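Local structure of Esterase/lipase (Lactobacillus rhamnosus, 4N5H) at residues 72-78 with 104-108; 92-97 with 297-302; 146-150 with 184-189. The protein probably hydrolyses carboxylic ester bonds, and may also transfer acyl groups, as a serine esterase of the alpha/beta-hydrolase fold. The protein carries 1 engineered substitution. One frame throughout, in Å; residues are numbered along the deposited sequence.

Interaction 1 of 3, residues 72-78 with 104-108; sequences IHGGGWF and YRLLP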
loop_
_atom_site.group_PDB
_atom_site.type_symbol
_atom_site.label_atom_id
_atom_site.label_comp_id
_atom_site.label_asym_id
_atom_site.label_seq_id
_atom_site.Cartn_x
_atom_site.Cartn_y
_atom_site.Cartn_z
ATOM N N ILE A 72 17.721 -16.328 13.053
ATOM C CA ILE A 72 16.832 -17.507 12.994
ATOM C C ILE A 72 15.545 -17.102 13.697
ATOM O O ILE A 72 15.465 -16.968 14.922
ATOM C CB ILE A 72 17.412 -18.730 13.668
ATOM C CG1 ILE A 72 18.786 -19.040 13.112
ATOM C CG2 ILE A 72 16.434 -19.916 13.533
ATOM C CD1 ILE A 72 19.508 -20.145 13.908
ATOM N N HIS A 73 14.475 -16.996 12.932
ATOM C CA HIS A 73 13.177 -16.569 13.450
ATOM C C HIS A 73 12.489 -17.612 14.288
ATOM O O HIS A 73 12.853 -18.804 14.210
ATOM C CB HIS A 73 12.253 -16.130 12.295
ATOM C CG HIS A 73 11.712 -17.263 11.511
ATOM N ND1 HIS A 73 10.641 -18.035 11.983
ATOM C CD2 HIS A 73 12.115 -17.821 10.333
ATOM C CE1 HIS A 73 10.395 -18.988 11.093
ATOM N NE2 HIS A 73 11.222 -18.841 10.070
ATOM N N GLY A 74 11.557 -17.155 15.104
ATOM C CA GLY A 74 10.733 -17.998 15.919
ATOM C C GLY A 74 9.366 -18.308 15.310
ATOM O O GLY A 74 9.182 -18.200 14.086
ATOM N N GLY A 75 8.442 -18.735 16.153
ATOM C CA GLY A 75 7.145 -19.231 15.745
ATOM C C GLY A 75 6.865 -20.671 16.125
ATOM O O GLY A 75 6.100 -21.392 15.435
ATOM N N GLY A 76 7.378 -21.076 17.250
ATOM C CA GLY A 76 6.991 -22.361 17.794
ATOM C C GLY A 76 7.312 -23.569 16.985
ATOM O O GLY A 76 6.657 -24.635 17.120
ATOM N N TRP A 77 8.258 -23.470 16.036
ATOM C CA TRP A 77 8.613 -24.529 15.070
ATOM C C TRP A 77 7.603 -24.887 13.991
ATOM O O TRP A 77 7.937 -25.563 13.007
ATOM C CB TRP A 77 9.206 -25.794 15.807
ATOM C CG TRP A 77 10.236 -25.629 16.876
ATOM C CD1 TRP A 77 11.573 -25.517 16.698
ATOM C CD2 TRP A 77 10.036 -25.509 18.286
ATOM N NE1 TRP A 77 12.197 -25.362 17.848
ATOM C CE2 TRP A 77 11.300 -25.355 18.870
ATOM C CE3 TRP A 77 8.897 -25.559 19.118
ATOM C CZ2 TRP A 77 11.503 -25.228 20.273
ATOM C CZ3 TRP A 77 9.066 -25.473 20.464
ATOM C CH2 TRP A 77 10.380 -25.290 21.063
ATOM N N PHE A 78 6.389 -24.307 14.143
ATOM C CA PHE A 78 5.223 -24.552 13.298
ATOM C C PHE A 78 4.832 -23.385 12.397
ATOM O O PHE A 78 3.995 -23.500 11.500
ATOM C CB PHE A 78 3.968 -24.839 14.189
ATOM C CG PHE A 78 3.847 -26.272 14.683
ATOM C CD1 PHE A 78 4.447 -26.662 15.870
ATOM C CD2 PHE A 78 3.099 -27.203 13.953
ATOM C CE1 PHE A 78 4.303 -27.964 16.385
ATOM C CE2 PHE A 78 2.983 -28.516 14.462
ATOM C CZ PHE A 78 3.593 -28.872 15.629
ATOM N N TYR A 104 12.994 -21.880 7.052
ATOM C CA TYR A 104 13.247 -23.299 7.277
ATOM C C TYR A 104 11.891 -23.967 7.260
ATOM O O TYR A 104 10.843 -23.358 7.601
ATOM C CB TYR A 104 14.011 -23.555 8.591
ATOM C CG TYR A 104 13.455 -22.912 9.865
ATOM C CD1 TYR A 104 13.918 -21.698 10.324
ATOM C CD2 TYR A 104 12.416 -23.470 10.540
ATOM C CE1 TYR A 104 13.373 -21.073 11.437
ATOM C CE2 TYR A 104 11.886 -22.892 11.711
ATOM C CZ TYR A 104 12.383 -21.652 12.162
ATOM O OH TYR A 104 11.852 -21.051 13.289
ATOM N N ARG A 105 11.903 -25.213 6.798
ATOM C CA ARG A 105 10.635 -25.966 6.765
ATOM C C ARG A 105 10.037 -26.079 8.172
ATOM O O ARG A 105 10.749 -26.154 9.160
ATOM C CB ARG A 105 10.829 -27.329 6.083
ATOM C CG ARG A 105 11.208 -27.207 4.621
ATOM C CD ARG A 105 11.725 -28.491 4.048
ATOM N NE ARG A 105 12.961 -28.901 4.659
ATOM C CZ ARG A 105 13.515 -30.102 4.616
ATOM N NH1 ARG A 105 12.957 -31.057 3.922
ATOM N NH2 ARG A 105 14.627 -30.313 5.238
ATOM N N LEU A 106 8.695 -26.218 8.225
ATOM C CA LEU A 106 7.991 -26.122 9.465
ATOM C C LEU A 106 7.454 -27.532 9.897
ATOM O O LEU A 106 7.108 -28.330 9.041
ATOM C CB LEU A 106 6.799 -25.194 9.300
ATOM C CG LEU A 106 7.167 -23.713 8.965
ATOM C CD1 LEU A 106 5.944 -22.836 8.825
ATOM C CD2 LEU A 106 8.108 -23.157 9.973
ATOM N N LEU A 107 7.342 -27.717 11.187
ATOM C CA LEU A 107 6.600 -28.918 11.698
ATOM C C LEU A 107 5.187 -28.703 11.201
ATOM O O LEU A 107 4.688 -27.592 11.104
ATOM C CB LEU A 107 6.608 -28.933 13.183
ATOM C CG LEU A 107 7.895 -28.922 13.971
ATOM C CD1 LEU A 107 7.745 -29.120 15.424
ATOM C CD2 LEU A 107 8.983 -29.730 13.443
ATOM N N PRO A 108 4.471 -29.788 10.901
ATOM C CA PRO A 108 4.831 -31.187 11.115
ATOM C C PRO A 108 5.363 -31.818 9.811
ATOM O O PRO A 108 5.651 -33.011 9.775
ATOM C CB PRO A 108 3.405 -31.802 11.430
ATOM C CG PRO A 108 2.518 -31.009 10.546
ATOM C CD PRO A 108 3.029 -29.607 10.570
HETATM O O HOH W 1 10.462 -20.813 8.298
HETATM O O HOH W 2 9.118 -21.430 14.097
HETATM O O HOH W 3 2.969 -25.691 10.175
#

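Interaction 2 of 3, residues 92-97 with 297-302; sequences LASQGY and MLRTFD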
loop_
_atom_site.group_PDB
_atom_site.type_symbol
_atom_site.label_atom_id
_atom_site.label_comp_id
_atom_site.label_asym_id
_atom_site.label_seq_id
_atom_site.Cartn_x
_atom_site.Cartn_y
_atom_site.Cartn_z
ATOM N N LEU A 92 18.882 -3.994 12.415
ATOM C CA LEU A 92 20.286 -4.367 12.633
ATOM C C LEU A 92 21.146 -3.942 11.450
ATOM O O LEU A 92 22.239 -3.407 11.634
ATOM C CB LEU A 92 20.380 -5.859 12.921
ATOM C CG LEU A 92 19.595 -6.411 14.080
ATOM C CD1 LEU A 92 19.707 -7.923 14.149
ATOM C CD2 LEU A 92 20.059 -5.688 15.379
ATOM N N ALA A 93 20.690 -4.184 10.223
ATOM C CA ALA A 93 21.441 -3.782 9.020
ATOM C C ALA A 93 21.692 -2.271 8.970
ATOM O O ALA A 93 22.791 -1.842 8.586
ATOM C CB ALA A 93 20.682 -4.212 7.726
ATOM N N SER A 94 20.724 -1.505 9.421
ATOM C CA SER A 94 20.833 -0.050 9.382
ATOM C C SER A 94 21.981 0.468 10.274
ATOM O O SER A 94 22.442 1.608 10.061
ATOM C CB SER A 94 19.508 0.649 9.822
ATOM O OG SER A 94 19.332 0.620 11.238
ATOM N N GLN A 95 22.401 -0.323 11.219
ATOM C CA GLN A 95 23.513 -0.037 12.136
ATOM C C GLN A 95 24.871 -0.363 11.539
ATOM O O GLN A 95 25.892 -0.110 12.247
ATOM C CB GLN A 95 23.260 -0.668 13.485
ATOM C CG GLN A 95 22.011 -0.212 14.198
ATOM C CD GLN A 95 21.940 1.295 14.246
ATOM O OE1 GLN A 95 22.712 1.915 14.969
ATOM N NE2 GLN A 95 21.024 1.884 13.508
ATOM N N GLY A 96 24.952 -0.818 10.306
ATOM C CA GLY A 96 26.177 -1.088 9.627
ATOM C C GLY A 96 26.600 -2.552 9.526
ATOM O O GLY A 96 27.810 -2.906 9.596
ATOM N N TYR A 97 25.605 -3.440 9.480
ATOM C CA TYR A 97 25.827 -4.874 9.503
ATOM C C TYR A 97 25.190 -5.505 8.249
ATOM O O TYR A 97 24.191 -5.018 7.752
ATOM C CB TYR A 97 25.187 -5.560 10.736
ATOM C CG TYR A 97 25.873 -5.096 12.003
ATOM C CD1 TYR A 97 25.469 -3.886 12.556
ATOM C CD2 TYR A 97 27.004 -5.727 12.522
ATOM C CE1 TYR A 97 26.175 -3.319 13.614
ATOM C CE2 TYR A 97 27.695 -5.184 13.644
ATOM C CZ TYR A 97 27.262 -3.996 14.172
ATOM O OH TYR A 97 27.907 -3.442 15.302
ATOM N N MET A 297 23.406 -5.601 22.369
ATOM C CA MET A 297 23.814 -6.808 21.622
ATOM C C MET A 297 24.890 -6.534 20.586
ATOM O O MET A 297 25.921 -7.264 20.539
ATOM C CB MET A 297 22.602 -7.478 21.033
ATOM C CG MET A 297 22.927 -8.724 20.220
ATOM S SD MET A 297 21.511 -9.432 19.349
ATOM C CE MET A 297 21.252 -8.195 18.015
ATOM N N LEU A 298 24.687 -5.524 19.759
ATOM C CA LEU A 298 25.630 -5.225 18.664
ATOM C C LEU A 298 26.954 -4.738 19.280
ATOM O O LEU A 298 28.049 -5.105 18.760
ATOM C CB LEU A 298 25.084 -4.205 17.681
ATOM C CG LEU A 298 23.891 -4.789 16.888
ATOM C CD1 LEU A 298 23.290 -3.609 16.111
ATOM C CD2 LEU A 298 24.278 -5.929 15.949
ATOM N N ARG A 299 26.850 -3.999 20.377
ATOM C CA ARG A 299 28.113 -3.552 21.037
ATOM C C ARG A 299 28.881 -4.702 21.699
ATOM O O ARG A 299 30.138 -4.671 21.687
ATOM C CB ARG A 299 27.879 -2.444 22.030
ATOM C CG ARG A 299 27.427 -1.127 21.428
ATOM C CD ARG A 299 28.289 -0.582 20.292
ATOM N NE ARG A 299 28.046 -1.055 18.882
ATOM C CZ ARG A 299 27.113 -0.570 18.080
ATOM N NH1 ARG A 299 26.272 0.381 18.575
ATOM N NH2 ARG A 299 26.968 -0.979 16.819
ATOM N N THR A 300 28.197 -5.702 22.252
ATOM C CA THR A 300 28.837 -6.854 22.802
ATOM C C THR A 300 29.560 -7.572 21.669
ATOM O O THR A 300 30.749 -8.017 21.819
ATOM C CB THR A 300 27.803 -7.742 23.467
ATOM O OG1 THR A 300 27.169 -6.992 24.497
ATOM C CG2 THR A 300 28.405 -9.043 24.055
ATOM N N PHE A 301 28.848 -7.734 20.552
ATOM C CA PHE A 301 29.411 -8.380 19.347
ATOM C C PHE A 301 30.670 -7.650 18.898
ATOM O O PHE A 301 31.683 -8.257 18.605
ATOM C CB PHE A 301 28.315 -8.379 18.245
ATOM C CG PHE A 301 28.742 -8.817 16.881
ATOM C CD1 PHE A 301 29.620 -9.859 16.694
ATOM C CD2 PHE A 301 28.124 -8.268 15.754
ATOM C CE1 PHE A 301 29.909 -10.290 15.420
ATOM C CE2 PHE A 301 28.414 -8.713 14.447
ATOM C CZ PHE A 301 29.351 -9.704 14.293
ATOM N N ASP A 302 30.568 -6.365 18.809
ATOM C CA ASP A 302 31.694 -5.525 18.338
ATOM C C ASP A 302 32.868 -5.669 19.315
ATOM O O ASP A 302 34.019 -5.729 18.847
ATOM C CB ASP A 302 31.327 -4.051 18.335
ATOM C CG ASP A 302 30.330 -3.659 17.236
ATOM O OD1 ASP A 302 30.072 -4.453 16.302
ATOM O OD2 ASP A 302 29.962 -2.481 17.250
HETATM O O HOH W 4 25.188 1.266 16.016
#

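Interaction 3 of 3, residues 146-150 with 184-189; sequences SAGGH and CPVAEP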
loop_
_atom_site.group_PDB
_atom_site.type_symbol
_atom_site.label_atom_id
_atom_site.label_comp_id
_atom_site.label_asym_id
_atom_site.label_seq_id
_atom_site.Cartn_x
_atom_site.Cartn_y
_atom_site.Cartn_z
ATOM N N SER A 146 12.971 -16.939 20.628
ATOM C CA SER A 146 12.010 -18.006 21.059
ATOM C C SER A 146 12.318 -19.517 20.562
ATOM O O SER A 146 13.394 -20.062 20.857
ATOM C CB SER A 146 10.565 -17.490 20.692
ATOM O OG SER A 146 9.566 -18.208 21.448
ATOM N N ALA A 147 11.460 -20.151 19.725
ATOM C CA ALA A 147 11.919 -21.336 19.012
ATOM C C ALA A 147 13.137 -21.122 18.129
ATOM O O ALA A 147 14.025 -21.965 18.001
ATOM C CB ALA A 147 10.801 -21.924 18.203
ATOM N N GLY A 148 13.315 -19.889 17.608
ATOM C CA GLY A 148 14.515 -19.590 16.902
ATOM C C GLY A 148 15.742 -19.524 17.824
ATOM O O GLY A 148 16.878 -19.757 17.335
ATOM N N GLY A 149 15.565 -19.124 19.090
ATOM C CA GLY A 149 16.635 -19.196 20.069
ATOM C C GLY A 149 17.027 -20.636 20.451
ATOM O O GLY A 149 18.164 -20.923 20.657
ATOM N N HIS A 150 16.046 -21.488 20.532
ATOM C CA HIS A 150 16.299 -22.935 20.661
ATOM C C HIS A 150 17.156 -23.372 19.510
ATOM O O HIS A 150 18.212 -23.985 19.738
ATOM C CB HIS A 150 14.985 -23.697 20.593
ATOM C CG HIS A 150 15.130 -25.164 20.449
ATOM N ND1 HIS A 150 14.871 -25.841 19.290
ATOM C CD2 HIS A 150 15.486 -26.112 21.373
ATOM C CE1 HIS A 150 15.041 -27.143 19.491
ATOM N NE2 HIS A 150 15.503 -27.321 20.726
ATOM N N CYS A 184 14.678 -14.493 24.473
ATOM C CA CYS A 184 13.612 -15.278 25.066
ATOM C C CYS A 184 13.578 -16.711 24.516
ATOM O O CYS A 184 12.574 -17.180 24.012
ATOM C CB CYS A 184 12.209 -14.659 24.853
ATOM S SG CYS A 184 12.093 -12.973 25.522
ATOM N N PRO A 185 14.729 -17.401 24.615
ATOM C CA PRO A 185 14.778 -18.702 23.967
ATOM C C PRO A 185 13.894 -19.729 24.679
ATOM O O PRO A 185 13.676 -19.630 25.890
ATOM C CB PRO A 185 16.220 -19.145 24.140
ATOM C CG PRO A 185 16.645 -18.429 25.352
ATOM C CD PRO A 185 16.011 -17.050 25.225
ATOM N N VAL A 186 13.440 -20.715 23.917
ATOM C CA VAL A 186 12.843 -21.952 24.444
ATOM C C VAL A 186 13.857 -23.082 24.318
ATOM O O VAL A 186 13.684 -24.009 23.576
ATOM C CB VAL A 186 11.494 -22.180 23.830
ATOM C CG1 VAL A 186 10.785 -23.332 24.567
ATOM C CG2 VAL A 186 10.688 -20.907 24.073
ATOM N N ALA A 187 14.965 -22.917 24.990
ATOM C CA ALA A 187 16.082 -23.808 24.748
ATOM C C ALA A 187 15.974 -25.169 25.435
ATOM O O ALA A 187 16.736 -26.107 25.046
ATOM C CB ALA A 187 17.389 -23.136 25.072
ATOM N N GLU A 188 15.035 -25.280 26.409
ATOM C CA GLU A 188 14.777 -26.543 27.104
ATOM C C GLU A 188 13.336 -26.989 26.901
ATOM O O GLU A 188 12.513 -26.927 27.835
ATOM C CB GLU A 188 15.124 -26.381 28.595
ATOM C CG GLU A 188 16.547 -25.971 28.860
ATOM C CD GLU A 188 17.537 -27.101 28.593
ATOM O OE1 GLU A 188 17.372 -28.210 29.175
ATOM O OE2 GLU A 188 18.458 -26.895 27.837
ATOM N N PRO A 189 12.983 -27.395 25.662
ATOM C CA PRO A 189 11.575 -27.647 25.358
ATOM C C PRO A 189 10.991 -28.774 26.248
ATOM O O PRO A 189 9.758 -28.758 26.523
ATOM C CB PRO A 189 11.573 -28.088 23.927
ATOM C CG PRO A 189 12.883 -28.122 23.462
ATOM C CD PRO A 189 13.767 -27.414 24.417
#

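Interaction 1 of 3, residues 72-78 with 104-108
Tyr104 lays its ring over the imidazole of His73 in an offset stack, with centroids 4.4 Å apart and planes only 10° from parallel. The sequence His73-Gly74-Gly75-Gly76 matches the HGGG motif of alpha/beta-hydrolase esterases, whose glycine-rich loop in relatives forms the oxyanion hole; the same role is likely here. Two polar links fix the ring pair. Tyr104 OH donates to His73 O at 2.6 Å, and water 1 joins His73 NE2 (2.8 Å) to the backbone N of Tyr104 (3.0 Å). On its other nitrogen, His73 ND1 donates to Gly74 O at 2.6 Å, so the imidazole braces the loop from which it projects. Backbone geometry explains part of the glycine run: a CB on Gly75 would jam against the preceding carbonyl, and the positive phi of Gly76 favours glycine.

Further along, the loops meet through their main chains, Leu107 N donating to Trp77 O at 2.9 Å with an N-H...O angle of 161°. Gln115 of helix 112-129 also donates to Trp77 O, while Tyr206 meets the Phe78 ring edge-to-face. A cis peptide precedes Pro108, whose CD lies 4.0 Å from Phe78 CE2. Over one face of the Phe78 ring sits Leu107 CB, 3.8 Å from the centroid and 6° off the ring normal, a CH-pi contact.

Interaction 2 of 3, residues 92-97 with 297-302
Apolar packing joins the end of helix 86-94 to helix 288-311 on one side of the central sheet of the alpha/beta-hydrolase fold. Leu92 CD2 reaches Met297 CE at 3.8 Å and Leu298 CD1 at 3.9 Å, while Gln95 CB lies 3.9 Å from Leu298 CD1. Toward the sheet, Leu92 and Tyr97 touch Val69 of strand 66-72, and Met297, Leu298 and Phe301 touch Leu141 of strand 140-145, so both segments pack on the same sheet.

Aromatic contacts centre on Tyr97. Leu298 CD2 sits over its face, 3.9 Å from the centroid and 10° off the normal, in a CH-pi contact. The Phe301 ring meets it rim to rim, with centroids 5.9 Å apart and Tyr97 CE2 3.7 Å from Phe301 CE2.

The backbone sets up this placement: Gly96, at phi 102° and psi 30°, ends the helical conformation where a CB would jam against the preceding carbonyl, and Tyr97 follows with its CA-to-CB bond directed toward 297-302.

Polar bonds gather at the phenol. Tyr97 OH donates to Asp302 OD1 at 2.6 Å and accepts from Arg299 NH2 at 3.0 Å; Arg299 NE and Asp302 OD2 form a salt bridge at 2.9 Å. Water 4 completes the network, donating to Gln95 OE1 at 2.8 Å and accepting from Arg299 NH1 at 2.9 Å.

Interaction 3 of 3, residues 146-150 with 184-189
Ser146 occupies the strained turn between strand 140-145 and helix 147-158, with phi 58° and psi -116°, consistent with the nucleophile elbow of an alpha/beta-hydrolase. Its CA-to-CB bond leads away from 184-189 overall, and OG is hydrogen-bonded to His278 NE2; with Asp243 the arrangement resembles a catalytic triad. Ser146 CA approaches Cys184 O at 3.1 Å in a CA-H...O contact. Ser146 O serves two donors: Val186 N at 3.1 Å with a 169° N-H...O angle, and His150 N at 3.0 Å in the first helical turn. Ala147 turns its CB away from 184-189 and adds little. At Gly149 the lack of a side chain matters, because an ideal CB would clash with Pro185 CB at 2.9 Å. His150 then places CB 3.3 Å from Val186 O and CD2 3.7 Å from Pro189 CD, while its NE2 is hydrogen-bonded to Leu221 O. The Ser146 carbonyl is thus tied to the backbone of 184-189 and to the helix, while the hydroxyl is bonded to the probable general base, His278.

From the N terminus, the chain leaves strand 66-72 into the first segment of interaction 1, then runs through helix 86-94, where interaction 2 opens, and strand 98-102 before 104-108 closes interaction 1. Interactions 1 and 2 therefore cross. Interaction 3 opens and closes later, between 146-150 and 184-189, in series with interaction 1 and wholly within the long span that 297-302 finally closes. Interactions 1 and 3 touch, Gly76 N lying 3.7 Å from Ala147 CB, so the glycine-rich loop packs on the start of helix 147-158. Interaction 2, its centre about 25 Å from that of interaction 1 and on the opposite side of the chain's centre, ties helix 86-94 to helix 288-311.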